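Local coordinates for protein beta-galactosidase (Geobacillus stearothermophilus, PDB 4OIF) that probably hydrolyses terminal non-reducing beta-D-galactose residues of beta-D-galactosides as a zinc-containing, trimeric glycoside hydrolase of family 42, at residues A[118-126]-A[157-168]; A[264-272]-A[417-426]. All blocks are in the same frame, centred on the assembly; numbering follows the deposited sequence.

Contact 1 (A[118-126]-A[157-168]). With ZN (zinc ion), chain D; GOL (glycerol), chain F.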
# COMPACT_ATOMS: atom_id res chain seq x y z
N GLY A 118 14.17 -5.42 -18.98
CA GLY A 118 13.86 -4.01 -18.90
C GLY A 118 14.91 -3.19 -19.62
O GLY A 118 15.40 -3.60 -20.68
N ARG A 119 15.26 -2.04 -19.05
CA ARG A 119 16.20 -1.11 -19.66
C ARG A 119 16.73 -0.14 -18.63
O ARG A 119 16.20 -0.06 -17.51
CB ARG A 119 15.53 -0.33 -20.79
CG ARG A 119 14.42 0.57 -20.28
CD ARG A 119 13.82 1.42 -21.38
NE ARG A 119 12.92 2.42 -20.83
CZ ARG A 119 12.41 3.43 -21.54
NH1 ARG A 119 12.69 3.53 -22.83
NH2 ARG A 119 11.61 4.31 -20.96
N HIS A 120 17.75 0.62 -19.02
CA HIS A 120 18.29 1.71 -18.21
C HIS A 120 18.88 1.19 -16.90
O HIS A 120 19.03 1.96 -15.95
CB HIS A 120 17.22 2.76 -17.86
CG HIS A 120 16.54 3.38 -19.04
ND1 HIS A 120 15.40 4.14 -18.92
CD2 HIS A 120 16.83 3.35 -20.36
CE1 HIS A 120 15.02 4.57 -20.11
NE2 HIS A 120 15.87 4.10 -21.01
N ASN A 121 19.22 -0.09 -16.84
CA ASN A 121 19.46 -0.69 -15.53
C ASN A 121 20.75 -1.51 -15.44
O ASN A 121 20.80 -2.60 -14.88
CB ASN A 121 18.25 -1.55 -15.15
CG ASN A 121 17.89 -2.55 -16.24
OD1 ASN A 121 18.64 -2.74 -17.21
ND2 ASN A 121 16.75 -3.21 -16.07
N HIS A 122 21.81 -0.94 -16.00
CA HIS A 122 23.14 -1.51 -15.90
C HIS A 122 23.85 -1.08 -14.62
O HIS A 122 23.59 0.00 -14.09
CB HIS A 122 23.97 -1.07 -17.09
CG HIS A 122 24.16 0.41 -17.16
ND1 HIS A 122 23.17 1.27 -17.61
CD2 HIS A 122 25.21 1.19 -16.81
CE1 HIS A 122 23.61 2.51 -17.55
NE2 HIS A 122 24.85 2.50 -17.08
N CYS A 123 24.77 -1.91 -14.14
CA CYS A 123 25.70 -1.51 -13.09
C CYS A 123 26.59 -0.38 -13.62
O CYS A 123 27.26 -0.55 -14.64
CB CYS A 123 26.54 -2.73 -12.65
SG CYS A 123 28.07 -2.35 -11.72
N PHE A 124 26.61 0.76 -12.95
CA PHE A 124 27.37 1.88 -13.50
C PHE A 124 28.89 1.78 -13.18
O PHE A 124 29.68 2.62 -13.63
CB PHE A 124 26.83 3.24 -13.01
CG PHE A 124 26.55 3.32 -11.52
CD1 PHE A 124 27.46 2.86 -10.61
CD2 PHE A 124 25.44 4.04 -11.06
CE1 PHE A 124 27.25 2.99 -9.27
CE2 PHE A 124 25.19 4.18 -9.70
CZ PHE A 124 26.13 3.64 -8.78
N THR A 125 29.31 0.75 -12.43
CA THR A 125 30.73 0.60 -12.08
C THR A 125 31.44 -0.42 -12.98
O THR A 125 32.60 -0.24 -13.33
CB THR A 125 30.93 0.19 -10.60
OG1 THR A 125 30.55 1.28 -9.73
CG2 THR A 125 32.39 -0.14 -10.31
N SER A 126 30.72 -1.48 -13.37
CA SER A 126 31.28 -2.57 -14.18
C SER A 126 32.26 -2.14 -15.28
O SER A 126 31.92 -1.31 -16.14
CB SER A 126 30.15 -3.37 -14.81
OG SER A 126 30.60 -4.11 -15.92
N ASN A 157 20.17 6.69 -22.77
CA ASN A 157 18.79 7.15 -22.69
C ASN A 157 18.28 7.22 -21.25
O ASN A 157 18.34 6.22 -20.52
CB ASN A 157 17.90 6.24 -23.52
CG ASN A 157 16.53 6.82 -23.72
OD1 ASN A 157 16.32 7.68 -24.58
ND2 ASN A 157 15.57 6.38 -22.90
N GLU A 158 17.76 8.39 -20.88
CA GLU A 158 17.16 8.63 -19.56
C GLU A 158 17.94 7.98 -18.41
O GLU A 158 17.38 7.15 -17.68
CB GLU A 158 15.70 8.15 -19.54
CG GLU A 158 14.76 9.03 -20.35
CD GLU A 158 13.28 8.78 -20.09
OE1 GLU A 158 12.89 7.61 -19.82
OE2 GLU A 158 12.51 9.76 -20.14
N TYR A 159 19.22 8.33 -18.30
CA TYR A 159 20.08 7.87 -17.20
C TYR A 159 19.36 7.90 -15.86
O TYR A 159 18.64 8.85 -15.56
CB TYR A 159 21.32 8.75 -17.10
CG TYR A 159 22.44 8.46 -18.07
CD1 TYR A 159 23.03 7.20 -18.13
CD2 TYR A 159 22.94 9.48 -18.89
CE1 TYR A 159 24.08 6.95 -19.01
CE2 TYR A 159 23.98 9.23 -19.77
CZ TYR A 159 24.56 7.97 -19.83
OH TYR A 159 25.60 7.73 -20.70
N GLY A 160 19.58 6.88 -15.04
CA GLY A 160 18.88 6.81 -13.77
C GLY A 160 18.99 5.46 -13.10
O GLY A 160 19.20 4.43 -13.76
N GLY A 161 18.85 5.47 -11.78
CA GLY A 161 18.94 4.25 -11.00
C GLY A 161 20.30 4.09 -10.35
O GLY A 161 21.25 4.85 -10.63
N GLU A 162 20.42 3.10 -9.48
CA GLU A 162 21.68 2.88 -8.79
C GLU A 162 22.00 1.41 -8.70
O GLU A 162 21.17 0.55 -9.01
CB GLU A 162 21.62 3.52 -7.40
CG GLU A 162 20.34 3.22 -6.63
CD GLU A 162 20.17 4.12 -5.42
OE1 GLU A 162 19.95 5.34 -5.61
OE2 GLU A 162 20.26 3.61 -4.28
N CYS A 163 23.23 1.11 -8.30
CA CYS A 163 23.65 -0.26 -8.10
C CYS A 163 24.45 -0.36 -6.81
O CYS A 163 25.20 0.55 -6.46
CB CYS A 163 24.47 -0.77 -9.29
SG CYS A 163 24.96 -2.50 -9.13
N HIS A 164 24.27 -1.47 -6.10
CA HIS A 164 24.83 -1.67 -4.77
C HIS A 164 25.73 -2.90 -4.70
O HIS A 164 26.02 -3.38 -3.61
CB HIS A 164 23.72 -1.82 -3.74
CG HIS A 164 22.82 -0.63 -3.64
ND1 HIS A 164 22.92 0.30 -2.63
CD2 HIS A 164 21.77 -0.24 -4.41
CE1 HIS A 164 22.00 1.23 -2.80
NE2 HIS A 164 21.28 0.92 -3.86
N CYS A 165 26.14 -3.41 -5.85
CA CYS A 165 27.02 -4.57 -5.88
C CYS A 165 28.36 -4.25 -5.23
O CYS A 165 28.63 -3.10 -4.89
CB CYS A 165 27.22 -5.05 -7.32
SG CYS A 165 28.31 -4.06 -8.32
N ASN A 166 29.21 -5.27 -5.08
CA ASN A 166 30.46 -5.07 -4.36
C ASN A 166 31.43 -4.17 -5.13
O ASN A 166 32.24 -3.46 -4.51
CB ASN A 166 31.10 -6.41 -4.00
CG ASN A 166 30.30 -7.18 -2.95
OD1 ASN A 166 29.62 -6.59 -2.10
ND2 ASN A 166 30.39 -8.51 -3.00
N LEU A 167 31.31 -4.14 -6.46
CA LEU A 167 32.09 -3.24 -7.29
C LEU A 167 31.75 -1.80 -6.94
O LEU A 167 32.63 -0.95 -6.71
CB LEU A 167 31.81 -3.52 -8.76
CG LEU A 167 32.22 -4.91 -9.25
CD1 LEU A 167 32.19 -4.96 -10.76
CD2 LEU A 167 33.59 -5.26 -8.72
N CYS A 168 30.45 -1.54 -6.90
CA CYS A 168 29.93 -0.24 -6.53
C CYS A 168 30.22 0.13 -5.07
O CYS A 168 30.42 1.31 -4.76
CB CYS A 168 28.42 -0.19 -6.80
SG CYS A 168 27.99 -0.19 -8.60
ZN ZN D . 27.35 -2.17 -9.39
C1 GOL F . 10.00 6.12 -24.08
O1 GOL F . 9.54 5.36 -22.98
C2 GOL F . 11.50 6.27 -23.93
O2 GOL F . 12.12 6.21 -25.19
C3 GOL F . 11.81 7.56 -23.18
O3 GOL F . 13.20 7.76 -23.05
O HOH W 1 20.28 4.42 -16.71

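Contact 2 (A[264-272]-A[417-426])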
# COMPACT_ATOMS: atom_id res chain seq x y z
N ILE A 264 7.92 17.53 -11.33
CA ILE A 264 8.99 18.12 -10.54
C ILE A 264 10.31 17.73 -11.17
O ILE A 264 10.36 16.84 -12.02
CB ILE A 264 8.91 17.66 -9.08
CG1 ILE A 264 9.30 16.19 -8.96
CG2 ILE A 264 7.51 17.92 -8.52
CD1 ILE A 264 9.16 15.63 -7.58
N PRO A 265 11.39 18.42 -10.80
CA PRO A 265 12.66 17.99 -11.41
C PRO A 265 12.95 16.54 -11.09
O PRO A 265 12.59 16.07 -10.01
CB PRO A 265 13.68 18.92 -10.75
CG PRO A 265 12.91 20.13 -10.37
CD PRO A 265 11.52 19.68 -10.07
N PHE A 266 13.54 15.83 -12.05
CA PHE A 266 13.95 14.45 -11.83
C PHE A 266 14.77 14.39 -10.55
O PHE A 266 15.67 15.22 -10.34
CB PHE A 266 14.73 13.92 -13.03
CG PHE A 266 15.22 12.51 -12.86
CD1 PHE A 266 14.32 11.47 -12.70
CD2 PHE A 266 16.58 12.23 -12.89
CE1 PHE A 266 14.76 10.17 -12.54
CE2 PHE A 266 17.03 10.92 -12.74
CZ PHE A 266 16.12 9.89 -12.56
N GLN A 267 14.45 13.43 -9.68
CA GLN A 267 15.04 13.37 -8.36
C GLN A 267 16.20 12.40 -8.28
O GLN A 267 16.95 12.42 -7.31
CB GLN A 267 13.99 12.98 -7.32
CG GLN A 267 13.04 14.11 -6.98
CD GLN A 267 13.79 15.41 -6.79
OE1 GLN A 267 14.48 15.60 -5.78
NE2 GLN A 267 13.69 16.31 -7.78
N GLY A 268 16.37 11.58 -9.31
CA GLY A 268 17.38 10.53 -9.29
C GLY A 268 18.82 10.96 -9.56
O GLY A 268 19.75 10.20 -9.28
N LEU A 269 18.99 12.15 -10.11
CA LEU A 269 20.32 12.64 -10.48
C LEU A 269 20.39 14.15 -10.32
O LEU A 269 19.41 14.86 -10.53
CB LEU A 269 20.65 12.26 -11.93
CG LEU A 269 20.87 10.78 -12.26
CD1 LEU A 269 20.94 10.59 -13.77
CD2 LEU A 269 22.13 10.27 -11.58
N ASP A 270 21.56 14.65 -9.93
CA ASP A 270 21.75 16.08 -9.82
C ASP A 270 22.07 16.67 -11.20
O ASP A 270 23.22 16.66 -11.65
CB ASP A 270 22.86 16.39 -8.82
CG ASP A 270 22.95 17.86 -8.48
OD1 ASP A 270 22.29 18.68 -9.15
OD2 ASP A 270 23.69 18.21 -7.54
N TYR A 271 21.05 17.19 -11.88
CA TYR A 271 21.24 17.70 -13.23
C TYR A 271 22.06 18.99 -13.26
O TYR A 271 22.60 19.35 -14.30
CB TYR A 271 19.89 17.95 -13.90
CG TYR A 271 19.18 16.70 -14.36
CD1 TYR A 271 19.88 15.53 -14.63
CD2 TYR A 271 17.80 16.70 -14.53
CE1 TYR A 271 19.23 14.40 -15.06
CE2 TYR A 271 17.14 15.58 -14.96
CZ TYR A 271 17.86 14.43 -15.23
OH TYR A 271 17.20 13.31 -15.66
N SER A 272 22.14 19.69 -12.13
CA SER A 272 22.90 20.94 -12.11
C SER A 272 24.38 20.62 -12.26
O SER A 272 25.17 21.45 -12.70
CB SER A 272 22.65 21.73 -10.83
OG SER A 272 23.33 21.17 -9.73
N TYR A 417 16.75 26.80 -7.05
CA TYR A 417 16.43 25.41 -6.77
C TYR A 417 17.74 24.65 -6.50
O TYR A 417 18.76 24.95 -7.11
CB TYR A 417 15.68 24.80 -7.94
CG TYR A 417 15.48 23.31 -7.83
CD1 TYR A 417 14.53 22.79 -6.96
CD2 TYR A 417 16.21 22.42 -8.61
CE1 TYR A 417 14.32 21.43 -6.85
CE2 TYR A 417 16.01 21.05 -8.51
CZ TYR A 417 15.06 20.56 -7.63
OH TYR A 417 14.83 19.20 -7.49
N ASP A 418 17.70 23.68 -5.59
CA ASP A 418 18.88 22.89 -5.27
C ASP A 418 18.52 21.41 -5.08
O ASP A 418 17.68 21.06 -4.23
CB ASP A 418 19.57 23.46 -4.03
CG ASP A 418 20.94 22.85 -3.78
OD1 ASP A 418 21.90 23.26 -4.45
OD2 ASP A 418 21.05 21.98 -2.90
N TRP A 419 19.13 20.56 -5.90
CA TRP A 419 18.89 19.11 -5.89
C TRP A 419 19.27 18.48 -4.56
O TRP A 419 18.54 17.66 -4.01
CB TRP A 419 19.66 18.42 -7.03
CG TRP A 419 18.85 18.18 -8.30
CD1 TRP A 419 18.13 17.06 -8.62
CD2 TRP A 419 18.72 19.07 -9.43
NE1 TRP A 419 17.55 17.20 -9.85
CE2 TRP A 419 17.90 18.41 -10.38
CE3 TRP A 419 19.22 20.34 -9.73
CZ2 TRP A 419 17.55 19.00 -11.61
CZ3 TRP A 419 18.88 20.92 -10.96
CH2 TRP A 419 18.05 20.25 -11.88
N GLU A 420 20.44 18.86 -4.05
CA GLU A 420 20.90 18.29 -2.80
C GLU A 420 19.97 18.71 -1.66
O GLU A 420 19.65 17.91 -0.79
CB GLU A 420 22.36 18.68 -2.55
CG GLU A 420 23.34 17.91 -3.46
CD GLU A 420 24.81 18.33 -3.32
OE1 GLU A 420 25.12 19.36 -2.70
OE2 GLU A 420 25.66 17.60 -3.86
N ASN A 421 19.49 19.95 -1.70
CA ASN A 421 18.49 20.41 -0.75
C ASN A 421 17.20 19.60 -0.83
O ASN A 421 16.62 19.24 0.20
CB ASN A 421 18.18 21.90 -0.99
CG ASN A 421 17.14 22.43 -0.03
OD1 ASN A 421 17.32 22.39 1.19
ND2 ASN A 421 16.05 22.95 -0.58
N ASN A 422 16.75 19.30 -2.04
CA ASN A 422 15.60 18.44 -2.24
C ASN A 422 15.82 17.06 -1.58
O ASN A 422 14.98 16.59 -0.80
CB ASN A 422 15.33 18.28 -3.74
CG ASN A 422 13.87 18.00 -4.05
OD1 ASN A 422 13.12 17.54 -3.20
ND2 ASN A 422 13.47 18.25 -5.29
N TRP A 423 16.95 16.45 -1.88
CA TRP A 423 17.34 15.17 -1.27
C TRP A 423 17.30 15.22 0.26
O TRP A 423 16.60 14.43 0.92
CB TRP A 423 18.74 14.77 -1.74
CG TRP A 423 18.82 14.42 -3.21
CD1 TRP A 423 17.77 14.14 -4.04
CD2 TRP A 423 20.01 14.33 -4.02
NE1 TRP A 423 18.23 13.88 -5.31
CE2 TRP A 423 19.59 13.99 -5.32
CE3 TRP A 423 21.37 14.50 -3.76
CZ2 TRP A 423 20.50 13.81 -6.37
CZ3 TRP A 423 22.27 14.33 -4.81
CH2 TRP A 423 21.83 13.98 -6.09
N ALA A 424 18.03 16.16 0.83
CA ALA A 424 18.22 16.21 2.27
C ALA A 424 16.92 16.54 2.99
O ALA A 424 16.58 15.94 4.01
CB ALA A 424 19.32 17.22 2.62
N LEU A 425 16.17 17.50 2.45
CA LEU A 425 14.89 17.83 3.05
C LEU A 425 13.94 16.65 2.98
O LEU A 425 13.20 16.41 3.93
CB LEU A 425 14.28 19.06 2.37
CG LEU A 425 12.88 19.43 2.83
CD1 LEU A 425 12.87 19.69 4.31
CD2 LEU A 425 12.39 20.66 2.07
N ASN A 426 13.95 15.91 1.87
CA ASN A 426 13.05 14.75 1.74
C ASN A 426 13.41 13.63 2.70
O ASN A 426 12.52 12.97 3.25
CB ASN A 426 13.05 14.22 0.30
CG ASN A 426 12.12 15.00 -0.60
OD1 ASN A 426 11.23 15.71 -0.13
ND2 ASN A 426 12.33 14.90 -1.90
O HOH W 2 22.62 20.29 -5.60
O HOH W 3 25.34 16.31 -6.08
O HOH W 4 21.35 21.88 -7.39

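Contact 1 (A[118-126]-A[157-168])
His120 lays its imidazole against Asn157 and Glu158. From CB, CG turns beside the backbone N (chi1 -57°), which brings the ring over the 157-158 backbone. His120 CG lies 3.7 Å from Asn157 O. His120 CD2 comes closer, 3.2 Å from the same Asn157 O, which sits over one ring face toward the rim. ND1 is nearest Glu158 O, and His120 CE1 touches Glu158 CB at 3.7 Å. The tip, His120 NE2, is 3.0 Å from Asn157 ND2. Arg119 NE lies over the opposite face, also toward the rim. Arg119 NH2 and Asn157 ND2 both donate to a glycerol, probably from the crystallisation liquor, in the predicted substrate pocket, where Glu158 is the likely proton donor. Arg119 NH2 and Glu158 OE1 make a long salt bridge (3.7 Å) of charges alone, the oxygen standing well out of the guanidinium plane. At the far end the segments close a four-cysteine zinc site: Cys123 comes from one, Cys163, Cys165 and Cys168 from the other. Ser126 N donates to Cys123 SG and Cys168 N to Cys165 SG, N-H groups that would offset thiolate charge. Cys168 SG lies obliquely beside Phe124, 3.3 Å from Phe124 CE1, while Thr125 OG1 is hydrogen-bonded to Gln231.

Contact 2 (A[264-272]-A[417-426])
Trp419 offers one indole face to the backbone of Asp270, Tyr271 and Ser272. Asp270 CA makes a CH-pi contact there, 4.0 Å from the centroid of the Trp419 five-membered ring, and Tyr271 N stands over the middle of the indole. The opposite face is covered by Tyr417 CE2. At the edge, NE1 of Trp419 donates to Phe266 O (2.8 Å), almost in line with the carbonyl. Pro265 lies over a face of Tyr417, CG 3.5 Å from Tyr417 CZ, and Tyr271 CB presses on Trp419 CZ2. Trp423 meets the loop edge-on, its NE1 donating to Gln267 O at 2.8 Å. These indoles belong to the first turns of helix 419-427, in the trimerisation domain, and they dock on a loop of the TIM barrel, so the contact joins two domains of one chain. A leucine in place of Trp419 would probably leave Phe266 O without its donor and open a gap between Tyr417 and the 270-272 backbone. The Gln267 chain bends at chi2 (-44°), bringing NE2 to Tyr417 OH (3.1 Å, 167°), which also accepts from Asn422 ND2. Asp270 caps its own helix through OD1, gripped by Ser272 N and OG from one face, while a water bonded to Asp270 OD2 accepts from Glu420 N. Nearby, Glu420 is paired with Arg226.

In the fold
Contact 1 closes before contact 2 opens along the chain, and their centres lie about 19 Å apart. They touch where Leu269 CD1 packs at 3.4 Å on the backbone O of Tyr159, the residue next to Glu158, the predicted proton donor. The 157-160 end of contact 1 borders the probable active site: the Asn157 side chain is about 4 Å from that of Glu322, the predicted nucleophile, and the bound glycerol also bonds to Glu322. Contact 2 comes near the same site, with the Tyr271 side chain about 7 Å from that of Glu158. The zinc lies farther off, about 14 Å from the Leu269 side chain. A neighbouring subunit adds Trp196 against Arg119, whereas contact 2 stays within one chain.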